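Local coordinates for protein transcriptional regulator (Vibrio vulnificus, PDB 4IVN) that probably represses transcription of the nan genes for sialic acid catabolism, binding DNA through an RpiR-type helix-turn-helix domain and the sugar phosphate ManNAc-6P through its SIS domain, at residues Asp107-Ile120 against Leu218-Gly230. Sequence-based numbering, arbitrary orientation.
Sequences DTAKLIDRKSLARI and LSTEMLVAARPEG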
ATOM      1  N   ASP A 107     -12.929 -10.355  -6.583  1.00 41.68           N
ATOM      2  CA  ASP A 107     -14.018 -10.318  -5.602  1.00 43.13           C
ATOM      3  C   ASP A 107     -14.421  -8.933  -5.161  1.00 41.97           C
ATOM      4  O   ASP A 107     -15.609  -8.660  -5.102  1.00 40.76           O
ATOM      5  CB  ASP A 107     -13.692 -11.178  -4.389  1.00 43.00           C
ATOM      6  CG  ASP A 107     -13.661 -12.645  -4.736  1.00 49.56           C
ATOM      7  OD1 ASP A 107     -14.152 -13.016  -5.824  1.00 49.58           O
ATOM      8  OD2 ASP A 107     -13.149 -13.421  -3.926  1.00 57.05           O
ATOM      9  N   THR A 108     -13.451  -8.065  -4.832  1.00 37.74           N
ATOM     10  CA  THR A 108     -13.741  -6.673  -4.459  1.00 39.10           C
ATOM     11  C   THR A 108     -14.479  -5.896  -5.568  1.00 40.49           C
ATOM     12  O   THR A 108     -15.508  -5.226  -5.313  1.00 36.81           O
ATOM     13  CB  THR A 108     -12.436  -5.929  -4.021  1.00 34.93           C
ATOM     14  OG1 THR A 108     -11.908  -6.572  -2.850  1.00 31.89           O
ATOM     15  CG2 THR A 108     -12.696  -4.475  -3.667  1.00 33.69           C
ATOM     16  N   ALA A 109     -13.963  -6.001  -6.792  1.00 43.13           N
ATOM     17  CA  ALA A 109     -14.660  -5.473  -7.975  1.00 45.45           C
ATOM     18  C   ALA A 109     -16.100  -5.911  -8.080  1.00 42.88           C
ATOM     19  O   ALA A 109     -16.913  -5.060  -8.363  1.00 44.81           O
ATOM     20  CB  ALA A 109     -13.917  -5.740  -9.309  1.00 43.35           C
ATOM     21  N   LYS A 110     -16.446  -7.184  -7.853  1.00 45.79           N
ATOM     22  CA  LYS A 110     -17.838  -7.558  -8.034  1.00 49.53           C
ATOM     23  C   LYS A 110     -18.712  -6.986  -6.959  1.00 54.16           C
ATOM     24  O   LYS A 110     -19.836  -6.612  -7.241  1.00 54.04           O
ATOM     25  CB  LYS A 110     -18.079  -9.066  -8.063  1.00 56.99           C
ATOM     26  CG  LYS A 110     -17.175  -9.890  -8.947  1.00 62.40           C
ATOM     27  CD  LYS A 110     -17.068 -11.298  -8.365  1.00 65.75           C
ATOM     28  CE  LYS A 110     -16.726 -12.341  -9.431  1.00 71.49           C
ATOM     29  NZ  LYS A 110     -17.049 -13.707  -8.908  1.00 75.32           N
ATOM     30  N   LEU A 111     -18.190  -6.950  -5.725  1.00 51.15           N
ATOM     31  CA  LEU A 111     -18.860  -6.423  -4.527  1.00 55.41           C
ATOM     32  C   LEU A 111     -19.050  -4.917  -4.483  1.00 51.59           C
ATOM     33  O   LEU A 111     -19.831  -4.462  -3.699  1.00 44.12           O
ATOM     34  CB  LEU A 111     -17.993  -6.700  -3.273  1.00 57.68           C
ATOM     35  CG  LEU A 111     -17.707  -8.090  -2.706  1.00 58.03           C
ATOM     36  CD1 LEU A 111     -16.883  -7.897  -1.417  1.00 59.49           C
ATOM     37  CD2 LEU A 111     -18.984  -8.896  -2.474  1.00 51.51           C
ATOM     38  N   ILE A 112     -18.286  -4.131  -5.240  1.00 50.08           N
ATOM     39  CA  ILE A 112     -18.348  -2.665  -5.080  1.00 49.44           C
ATOM     40  C   ILE A 112     -19.772  -2.153  -5.309  1.00 43.48           C
ATOM     41  O   ILE A 112     -20.415  -2.519  -6.221  1.00 47.34           O
ATOM     42  CB  ILE A 112     -17.278  -1.894  -5.921  1.00 50.17           C
ATOM     43  CG1 ILE A 112     -16.017  -1.710  -5.073  1.00 58.24           C
ATOM     44  CG2 ILE A 112     -17.792  -0.534  -6.379  1.00 50.43           C
ATOM     45  CD1 ILE A 112     -14.746  -1.738  -5.898  1.00 61.79           C
ATOM     46  N   ASP A 113     -20.272  -1.381  -4.362  1.00 51.65           N
ATOM     47  CA  ASP A 113     -21.621  -0.819  -4.449  1.00 49.25           C
ATOM     48  C   ASP A 113     -21.464   0.500  -5.188  1.00 44.50           C
ATOM     49  O   ASP A 113     -20.889   1.446  -4.650  1.00 39.14           O
ATOM     50  CB  ASP A 113     -22.119  -0.601  -3.015  1.00 49.83           C
ATOM     51  CG  ASP A 113     -23.317   0.330  -2.942  1.00 54.99           C
ATOM     52  OD1 ASP A 113     -23.921   0.665  -3.956  1.00 52.05           O
ATOM     53  OD2 ASP A 113     -23.606   0.745  -1.838  1.00 64.78           O
ATOM     54  N   ARG A 114     -21.930   0.537  -6.428  1.00 43.00           N
ATOM     55  CA  ARG A 114     -21.650   1.653  -7.305  1.00 41.80           C
ATOM     56  C   ARG A 114     -22.464   2.897  -6.913  1.00 40.22           C
ATOM     57  O   ARG A 114     -22.011   4.027  -7.204  1.00 39.62           O
ATOM     58  CB  ARG A 114     -21.945   1.282  -8.764  1.00 45.18           C
ATOM     59  CG  ARG A 114     -20.744   0.649  -9.482  1.00 52.76           C
ATOM     60  CD  ARG A 114     -20.651  -0.859  -9.255  1.00 57.95           C
ATOM     61  NE  ARG A 114     -19.597  -1.574 -10.029  1.00 62.98           N
ATOM     62  CZ  ARG A 114     -19.209  -1.322 -11.290  1.00 68.55           C
ATOM     63  NH1 ARG A 114     -19.740  -0.345 -12.006  1.00 61.99           N
ATOM     64  NH2 ARG A 114     -18.251  -2.050 -11.855  1.00 70.30           N
ATOM     65  N   LYS A 115     -23.641   2.667  -6.283  1.00 37.39           N
ATOM     66  CA  LYS A 115     -24.483   3.753  -5.759  1.00 42.96           C
ATOM     67  C   LYS A 115     -23.750   4.467  -4.603  1.00 40.86           C
ATOM     68  O   LYS A 115     -23.727   5.674  -4.610  1.00 41.96           O
ATOM     69  CB  LYS A 115     -25.898   3.290  -5.271  1.00 44.68           C
ATOM     70  CG  LYS A 115     -26.795   2.642  -6.340  1.00 47.51           C
ATOM     71  CD  LYS A 115     -27.001   3.592  -7.529  1.00 51.11           C
ATOM     72  CE  LYS A 115     -28.410   3.514  -8.144  1.00 55.20           C
ATOM     73  NZ  LYS A 115     -28.608   4.601  -9.181  1.00 55.31           N
ATOM     74  N   SER A 116     -23.149   3.741  -3.634  1.00 41.32           N
ATOM     75  CA  SER A 116     -22.344   4.412  -2.613  1.00 36.71           C
ATOM     76  C   SER A 116     -21.168   5.151  -3.179  1.00 34.71           C
ATOM     77  O   SER A 116     -20.843   6.212  -2.700  1.00 35.48           O
ATOM     78  CB  SER A 116     -21.744   3.482  -1.501  1.00 39.22           C
ATOM     79  OG  SER A 116     -22.749   2.713  -0.810  1.00 46.80           O
ATOM     80  N   LEU A 117     -20.414   4.463  -4.052  1.00 35.22           N
ATOM     81  CA  LEU A 117     -19.221   4.987  -4.677  1.00 36.86           C
ATOM     82  C   LEU A 117     -19.525   6.376  -5.313  1.00 37.24           C
ATOM     83  O   LEU A 117     -18.741   7.344  -5.074  1.00 33.93           O
ATOM     84  CB  LEU A 117     -18.727   3.998  -5.753  1.00 34.97           C
ATOM     85  CG  LEU A 117     -17.468   4.453  -6.514  1.00 40.44           C
ATOM     86  CD1 LEU A 117     -16.261   4.717  -5.596  1.00 35.91           C
ATOM     87  CD2 LEU A 117     -17.107   3.474  -7.636  1.00 40.38           C
ATOM     88  N   ALA A 118     -20.606   6.466  -6.119  1.00 36.70           N
ATOM     89  CA  ALA A 118     -20.959   7.780  -6.774  1.00 34.99           C
ATOM     90  C   ALA A 118     -21.207   8.874  -5.734  1.00 35.57           C
ATOM     91  O   ALA A 118     -20.698   9.999  -5.864  1.00 32.87           O
ATOM     92  CB  ALA A 118     -22.140   7.637  -7.749  1.00 40.99           C
ATOM     93  N   ARG A 119     -21.932   8.521  -4.662  1.00 33.64           N
ATOM     94  CA  ARG A 119     -22.081   9.464  -3.624  1.00 36.08           C
ATOM     95  C   ARG A 119     -20.773   9.886  -2.953  1.00 33.17           C
ATOM     96  O   ARG A 119     -20.614  11.055  -2.616  1.00 31.95           O
ATOM     97  CB  ARG A 119     -23.035   8.937  -2.576  1.00 40.56           C
ATOM     98  CG  ARG A 119     -24.448   9.184  -3.000  1.00 39.12           C
ATOM     99  CD  ARG A 119     -25.317   9.082  -1.763  1.00 43.00           C
ATOM    100  NE  ARG A 119     -25.027   7.852  -0.971  1.00 39.39           N
ATOM    101  CZ  ARG A 119     -25.499   6.653  -1.231  1.00 36.71           C
ATOM    102  NH1 ARG A 119     -26.291   6.436  -2.312  1.00 38.98           N
ATOM    103  NH2 ARG A 119     -25.182   5.657  -0.421  1.00 36.03           N
ATOM    104  N   ILE A 120     -19.874   8.921  -2.718  1.00 32.10           N
ATOM    105  CA  ILE A 120     -18.601   9.221  -2.045  1.00 32.96           C
ATOM    106  C   ILE A 120     -17.741  10.186  -2.932  1.00 33.48           C
ATOM    107  O   ILE A 120     -17.116  11.132  -2.453  1.00 31.27           O
ATOM    108  CB  ILE A 120     -17.841   7.903  -1.709  1.00 32.22           C
ATOM    109  CG1 ILE A 120     -18.690   7.079  -0.698  1.00 35.60           C
ATOM    110  CG2 ILE A 120     -16.438   8.225  -1.193  1.00 34.50           C
ATOM    111  CD1 ILE A 120     -18.190   5.652  -0.429  1.00 29.54           C
ATOM    112  N   LEU A 218     -20.989   4.498  12.670  1.00 35.34           N
ATOM    113  CA  LEU A 218     -20.480   5.876  12.766  1.00 37.35           C
ATOM    114  C   LEU A 218     -20.004   6.316  11.413  1.00 38.63           C
ATOM    115  O   LEU A 218     -19.033   7.067  11.372  1.00 43.95           O
ATOM    116  CB  LEU A 218     -19.238   5.940  13.716  1.00 38.15           C
ATOM    117  CG  LEU A 218     -19.396   5.384  15.127  1.00 41.48           C
ATOM    118  CD1 LEU A 218     -18.010   5.043  15.648  1.00 40.64           C
ATOM    119  CD2 LEU A 218     -20.140   6.422  15.986  1.00 42.90           C
ATOM    120  N   SER A 219     -20.635   5.818  10.347  1.00 37.47           N
ATOM    121  CA  SER A 219     -20.178   6.035   8.952  1.00 37.09           C
ATOM    122  C   SER A 219     -21.296   6.619   8.132  1.00 38.91           C
ATOM    123  O   SER A 219     -22.440   6.118   8.226  1.00 38.48           O
ATOM    124  CB  SER A 219     -19.770   4.701   8.312  1.00 36.22           C
ATOM    125  OG  SER A 219     -18.654   4.160   8.980  1.00 37.53           O
ATOM    126  N   THR A 220     -21.022   7.702   7.405  1.00 38.05           N
ATOM    127  CA  THR A 220     -22.007   8.297   6.491  1.00 38.09           C
ATOM    128  C   THR A 220     -22.122   7.368   5.279  1.00 39.19           C
ATOM    129  O   THR A 220     -23.185   7.224   4.720  1.00 35.37           O
ATOM    130  CB  THR A 220     -21.644   9.757   6.092  1.00 34.27           C
ATOM    131  OG1 THR A 220     -21.323  10.507   7.276  1.00 37.58           O
ATOM    132  CG2 THR A 220     -22.782  10.534   5.406  1.00 38.08           C
ATOM    133  N   GLU A 221     -20.985   6.845   4.807  1.00 34.90           N
ATOM    134  CA  GLU A 221     -20.917   5.921   3.705  1.00 31.87           C
ATOM    135  C   GLU A 221     -19.879   4.820   4.003  1.00 35.52           C
ATOM    136  O   GLU A 221     -18.992   5.038   4.835  1.00 33.00           O
ATOM    137  CB  GLU A 221     -20.408   6.643   2.434  1.00 31.94           C
ATOM    138  CG  GLU A 221     -21.129   7.965   2.054  1.00 36.88           C
ATOM    139  CD  GLU A 221     -22.542   7.836   1.423  1.00 46.37           C
ATOM    140  OE1 GLU A 221     -22.997   6.671   1.194  1.00 41.04           O
ATOM    141  OE2 GLU A 221     -23.186   8.934   1.123  1.00 47.92           O
ATOM    142  N   MET A 222     -19.913   3.696   3.290  1.00 32.33           N
ATOM    143  CA  MET A 222     -18.883   2.668   3.503  1.00 40.30           C
ATOM    144  C   MET A 222     -18.505   2.077   2.150  1.00 40.55           C
ATOM    145  O   MET A 222     -19.363   1.906   1.315  1.00 41.03           O
ATOM    146  CB  MET A 222     -19.468   1.476   4.283  1.00 44.61           C
ATOM    147  CG  MET A 222     -19.315   1.511   5.791  1.00 54.18           C
ATOM    148  SD  MET A 222     -18.859  -0.138   6.456  1.00 54.83           S
ATOM    149  CE  MET A 222     -18.294   0.357   8.090  1.00 49.94           C
ATOM    150  N   LEU A 223     -17.246   1.735   1.955  1.00 37.67           N
ATOM    151  CA  LEU A 223     -16.876   0.918   0.775  1.00 40.48           C
ATOM    152  C   LEU A 223     -16.234  -0.287   1.436  1.00 38.74           C
ATOM    153  O   LEU A 223     -15.528  -0.118   2.389  1.00 34.30           O
ATOM    154  CB  LEU A 223     -15.901   1.635  -0.139  1.00 42.92           C
ATOM    155  CG  LEU A 223     -16.451   2.780  -0.991  1.00 45.92           C
ATOM    156  CD1 LEU A 223     -15.421   3.256  -1.994  1.00 38.40           C
ATOM    157  CD2 LEU A 223     -17.766   2.404  -1.684  1.00 47.31           C
ATOM    158  N   VAL A 224     -16.590  -1.478   0.973  1.00 35.69           N
ATOM    159  CA  VAL A 224     -16.185  -2.733   1.588  1.00 33.42           C
ATOM    160  C   VAL A 224     -15.340  -3.541   0.639  1.00 34.94           C
ATOM    161  O   VAL A 224     -15.779  -3.899  -0.418  1.00 34.78           O
ATOM    162  CB  VAL A 224     -17.455  -3.517   2.027  1.00 38.13           C
ATOM    163  CG1 VAL A 224     -17.098  -4.947   2.504  1.00 34.99           C
ATOM    164  CG2 VAL A 224     -18.187  -2.689   3.098  1.00 32.84           C
ATOM    165  N   ALA A 225     -14.119  -3.849   1.018  1.00 33.01           N
ATOM    166  CA  ALA A 225     -13.222  -4.718   0.199  1.00 35.36           C
ATOM    167  C   ALA A 225     -13.435  -6.182   0.636  1.00 37.67           C
ATOM    168  O   ALA A 225     -13.841  -6.425   1.800  1.00 39.05           O
ATOM    169  CB  ALA A 225     -11.737  -4.261   0.514  1.00 32.89           C
ATOM    170  N   ALA A 226     -13.122  -7.155  -0.239  1.00 35.81           N
ATOM    171  CA  ALA A 226     -13.203  -8.552   0.070  1.00 39.34           C
ATOM    172  C   ALA A 226     -12.148  -8.986   1.053  1.00 33.54           C
ATOM    173  O   ALA A 226     -11.240  -8.231   1.405  1.00 36.40           O
ATOM    174  CB  ALA A 226     -13.132  -9.397  -1.214  1.00 38.22           C
ATOM    175  N   ARG A 227     -12.299 -10.204   1.556  1.00 33.51           N
ATOM    176  CA  ARG A 227     -11.369 -10.814   2.569  1.00 34.30           C
ATOM    177  C   ARG A 227     -11.313 -10.100   3.905  1.00 33.88           C
ATOM    178  O   ARG A 227     -10.314  -9.444   4.185  1.00 33.47           O
ATOM    179  CB  ARG A 227      -9.929 -10.861   2.083  1.00 37.80           C
ATOM    180  CG  ARG A 227      -9.849 -11.308   0.656  1.00 44.09           C
ATOM    181  CD  ARG A 227      -9.361 -12.756   0.542  1.00 58.42           C
ATOM    182  NE  ARG A 227     -10.500 -13.613   0.213  1.00 53.27           N
ATOM    183  CZ  ARG A 227     -11.175 -13.632  -0.955  1.00 59.64           C
ATOM    184  NH1 ARG A 227     -10.880 -12.863  -1.988  1.00 52.61           N
ATOM    185  NH2 ARG A 227     -12.185 -14.465  -1.082  1.00 61.05           N
ATOM    186  N   PRO A 228     -12.304 -10.381   4.792  1.00 35.30           N
ATOM    187  CA  PRO A 228     -12.299  -9.897   6.166  1.00 34.16           C
ATOM    188  C   PRO A 228     -11.034 -10.380   6.842  1.00 34.46           C
ATOM    189  O   PRO A 228     -10.598 -11.515   6.640  1.00 34.02           O
ATOM    190  CB  PRO A 228     -13.459 -10.666   6.791  1.00 36.75           C
ATOM    191  CG  PRO A 228     -14.370 -11.048   5.705  1.00 34.24           C
ATOM    192  CD  PRO A 228     -13.540 -11.132   4.458  1.00 34.61           C
ATOM    193  N   GLU A 229     -10.441  -9.569   7.704  1.00 31.28           N
ATOM    194  CA  GLU A 229      -9.246 -10.067   8.433  1.00 29.28           C
ATOM    195  C   GLU A 229      -9.653 -10.858   9.657  1.00 30.23           C
ATOM    196  O   GLU A 229     -10.714 -10.607  10.190  1.00 35.50           O
ATOM    197  CB  GLU A 229      -8.400  -8.833   8.896  1.00 30.45           C
ATOM    198  CG  GLU A 229      -7.807  -8.202   7.656  1.00 30.55           C
ATOM    199  CD  GLU A 229      -6.747  -7.216   7.948  1.00 33.82           C
ATOM    200  OE1 GLU A 229      -6.746  -6.618   9.054  1.00 35.26           O
ATOM    201  OE2 GLU A 229      -5.930  -6.972   7.054  1.00 33.05           O
ATOM    202  N   GLY A 230      -8.809 -11.773  10.135  1.00 28.87           N
ATOM    203  CA  GLY A 230      -9.063 -12.536  11.393  1.00 31.12           C
ATOM    204  C   GLY A 230      -7.882 -12.209  12.307  1.00 34.23           C
ATOM    205  O   GLY A 230      -6.955 -11.491  11.872  1.00 36.84           O
TER
HETATM  206  O   HOH W   1     -22.366   3.731   1.629  1.00 44.73           O
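Arg-119 and Glu-221 join helix 114-120 to the start of strand 221-224 through a side-on salt bridge. Arg-119 NE reaches Glu-221 OE2 at 3.0 Å and its NH2 reaches OE1 of the same glutamate at 2.9 Å, the latter through the syn lone pair. The two side chains cross at about a right angle, with guanidinium and carboxylate planes 33° apart; the bend of Glu-221 at chi2 (-75°) turns its carboxylate along the arginine edge. A water ties the same OE1 to the hydroxyl of Ser-116 and to the backbone N of Met-222, while Asp-113, the N-cap of this helix, accepts from Ser-116 N through OD1.

Beneath the ion pair the contact becomes apolar. CG1 of Ile-120 slides past CB of Glu-221, and Ile-120 CD1 meets Leu-223 tip to tip, a tight 3.4 Å from Leu-223 CG. Leu-117 crosses Leu-223 obliquely, CD1 to CD1, and Leu-117 and Ile-120 also pack on helix 237-257.

At the other end, Thr-108 OG1 accepts a nearly straight bond from Ala-226 N (2.9 Å) and also bonds to Ser-104 O, so the hydroxyl links its own helix to the chain leaving the strand. Asp-107 lays CB against the Ala-226 methyl, and its OD2 alone takes both NH1 (3.0 Å) and NH2 of Arg-227 end-on, with the planes 52° apart. Ser-104 OG is a further partner of that NH1.

Helix 114-126 thus covers 221-224, an edge strand of the five-stranded parallel sheet, while the end of helix 93-111 holds the chain that leaves it, in the alpha/beta arrangement of a SIS domain, whose chain runs on to Gly-230 in the ManNAc-6P pocket.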